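Long-range contact in peptide ABC transporter permease (PDB 6EXS), which belongs to the POT family of peptide transporters and probably carries peptide-conjugated thioalcohol precursors of body malodour into the bacterial cell: residues Gln336-Leu341 and Ser402-Val407. Residues are numbered along the deposited sequence; the frame is centred on the assembly and turned at random.
With C3H (2-[[(2~{R})-2-azanyl-3-[(3~{S})-3-methyl-1-oxidanyl-hexan-3-yl]sulfanyl-propanoyl]amino]ethanoic acid), chain O.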
# COMPACT_ATOMS: atom_id res chain seq x y z
N GLN A 336 -6.86 -0.75 -12.56
CA GLN A 336 -6.19 -0.12 -11.41
C GLN A 336 -6.79 1.24 -11.01
O GLN A 336 -6.52 1.72 -9.90
CB GLN A 336 -4.68 0.07 -11.68
CG GLN A 336 -3.93 -1.20 -12.02
CD GLN A 336 -4.10 -2.21 -10.94
OE1 GLN A 336 -4.86 -3.17 -11.08
NE2 GLN A 336 -3.45 -1.97 -9.80
N SER A 337 -7.54 1.87 -11.93
CA SER A 337 -8.19 3.17 -11.78
C SER A 337 -9.57 3.05 -11.13
O SER A 337 -10.10 4.07 -10.66
CB SER A 337 -8.31 3.85 -13.15
OG SER A 337 -7.06 4.28 -13.66
N ILE A 338 -10.16 1.82 -11.08
CA ILE A 338 -11.51 1.59 -10.54
C ILE A 338 -11.61 1.98 -9.04
O ILE A 338 -12.44 2.83 -8.69
CB ILE A 338 -12.06 0.16 -10.81
CG1 ILE A 338 -12.10 -0.15 -12.34
CG2 ILE A 338 -13.47 -0.01 -10.18
CD1 ILE A 338 -12.34 -1.58 -12.71
N ASN A 339 -10.79 1.36 -8.19
CA ASN A 339 -10.73 1.59 -6.75
C ASN A 339 -10.45 3.08 -6.38
O ASN A 339 -11.24 3.62 -5.62
CB ASN A 339 -9.73 0.62 -6.12
CG ASN A 339 -9.58 0.69 -4.64
OD1 ASN A 339 -8.89 1.57 -4.14
ND2 ASN A 339 -10.11 -0.30 -3.93
N PRO A 340 -9.41 3.77 -6.94
CA PRO A 340 -9.22 5.20 -6.62
C PRO A 340 -10.37 6.11 -7.07
O PRO A 340 -10.65 7.09 -6.38
CB PRO A 340 -7.90 5.57 -7.31
CG PRO A 340 -7.28 4.28 -7.72
CD PRO A 340 -8.37 3.30 -7.88
N LEU A 341 -11.05 5.80 -8.21
CA LEU A 341 -12.20 6.58 -8.68
C LEU A 341 -13.36 6.51 -7.68
O LEU A 341 -13.92 7.55 -7.32
CB LEU A 341 -12.67 6.14 -10.07
CG LEU A 341 -13.94 6.83 -10.62
CD1 LEU A 341 -13.68 8.29 -10.94
CD2 LEU A 341 -14.48 6.11 -11.84
N SER A 402 -16.72 -6.89 -9.59
CA SER A 402 -15.91 -7.45 -8.50
C SER A 402 -15.06 -6.35 -7.82
O SER A 402 -15.06 -6.27 -6.60
CB SER A 402 -15.02 -8.57 -9.01
OG SER A 402 -14.38 -9.20 -7.91
N TYR A 403 -14.42 -5.47 -8.62
CA TYR A 403 -13.64 -4.32 -8.14
C TYR A 403 -14.52 -3.36 -7.33
O TYR A 403 -14.10 -2.89 -6.27
CB TYR A 403 -13.01 -3.57 -9.32
CG TYR A 403 -11.74 -4.20 -9.85
CD1 TYR A 403 -10.54 -4.09 -9.14
CD2 TYR A 403 -11.73 -4.89 -11.06
CE1 TYR A 403 -9.36 -4.66 -9.63
CE2 TYR A 403 -10.56 -5.49 -11.53
CZ TYR A 403 -9.38 -5.36 -10.82
OH TYR A 403 -8.23 -5.95 -11.29
N VAL A 404 -15.74 -3.07 -7.82
CA VAL A 404 -16.70 -2.15 -7.20
C VAL A 404 -17.17 -2.67 -5.84
O VAL A 404 -17.25 -1.88 -4.90
CB VAL A 404 -17.89 -1.79 -8.15
CG1 VAL A 404 -18.92 -0.92 -7.43
CG2 VAL A 404 -17.40 -1.10 -9.43
N ILE A 405 -17.44 -3.99 -5.71
CA ILE A 405 -17.87 -4.57 -4.43
C ILE A 405 -16.74 -4.46 -3.39
O ILE A 405 -16.99 -4.07 -2.24
CB ILE A 405 -18.45 -6.01 -4.57
CG1 ILE A 405 -19.70 -6.01 -5.49
CG2 ILE A 405 -18.78 -6.62 -3.18
CD1 ILE A 405 -20.01 -7.37 -6.15
N CYS A 406 -15.50 -4.73 -3.81
CA CYS A 406 -14.32 -4.64 -2.95
C CYS A 406 -14.03 -3.22 -2.44
O CYS A 406 -13.71 -3.06 -1.25
CB CYS A 406 -13.10 -5.25 -3.63
SG CYS A 406 -11.83 -5.79 -2.48
N VAL A 407 -14.13 -2.21 -3.32
CA VAL A 407 -13.87 -0.82 -2.95
C VAL A 407 -14.99 -0.29 -2.01
O VAL A 407 -14.68 0.45 -1.09
CB VAL A 407 -13.57 0.11 -4.15
CG1 VAL A 407 -14.75 0.22 -5.11
CG2 VAL A 407 -13.11 1.49 -3.68
O2 C3H O . -3.52 4.05 -2.94
C11 C3H O . -4.69 4.11 -3.07
O3 C3H O . -5.50 4.41 -2.11
C10 C3H O . -5.43 3.80 -4.33
N1 C3H O . -4.75 2.84 -5.17
C9 C3H O . -4.91 1.54 -5.00
O1 C3H O . -4.80 0.99 -3.91
C8 C3H O . -5.24 0.70 -6.19
N C3H O . -4.96 1.46 -7.40
C7 C3H O . -4.40 -0.57 -6.22
S C3H O . -5.18 -2.11 -5.68
C3 C3H O . -6.54 -2.64 -6.86
C4 C3H O . -5.86 -2.99 -8.15
C5 C3H O . -7.55 -1.48 -6.93
C6 C3H O . -8.63 -1.58 -7.99
O C3H O . -8.56 -0.54 -8.91
C2 C3H O . -7.29 -3.86 -6.33
C1 C3H O . -8.76 -3.65 -6.03
C C3H O . -9.41 -4.91 -5.53
O HOH W 1 -11.57 -2.42 -5.42
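Ile338 and Tyr403 meet where segments 336-341 and 402-407 draw together beside a bound thioalcohol-peptide conjugate, a worked example of helix packing that also shapes a ligand pocket. At Gln336 the carbonyl O accepts a 3.0 Å hydrogen bond from the amino N of the ligand; the ligand as a whole also has a hydrogen bond to Phe335 O. Ile338 then turns toward the other helix, and its side chain crosses that of Tyr403 at about a right angle. Ile338 CG2, anti to the backbone N, lies 3.7 Å from Tyr403 CB and also touches Val404 CG2. Ile338 CD1 approaches the tyrosine ring obliquely and meets Tyr403 CD2, while ligand C6 stands 3.4 Å from Tyr403 CD1. The tyrosine hydroxyl is hydrogen-bonded to Gly305 O. The protein is a POT transporter of the major facilitator superfamily, and these two helices line its peptide-conjugate pocket. At Asn339 the backbone N gives the ligand hydroxyl O a nearly straight bond (163°). Its chi1 (-178°) sets CG anti to the backbone N; beyond it, Asn339 ND2 lies 3.5 Å from Val407 CB and meets Val407 CG2 as well. That ND2 donates to a water, which in turn donates to Tyr403 O at 2.7 Å. Asn339 ND2 is also hydrogen-bonded to Glu410 OE1, so the buried amide nitrogen has two acceptors. Pro340 CG packs against the ligand amine, 3.7 Å from its N.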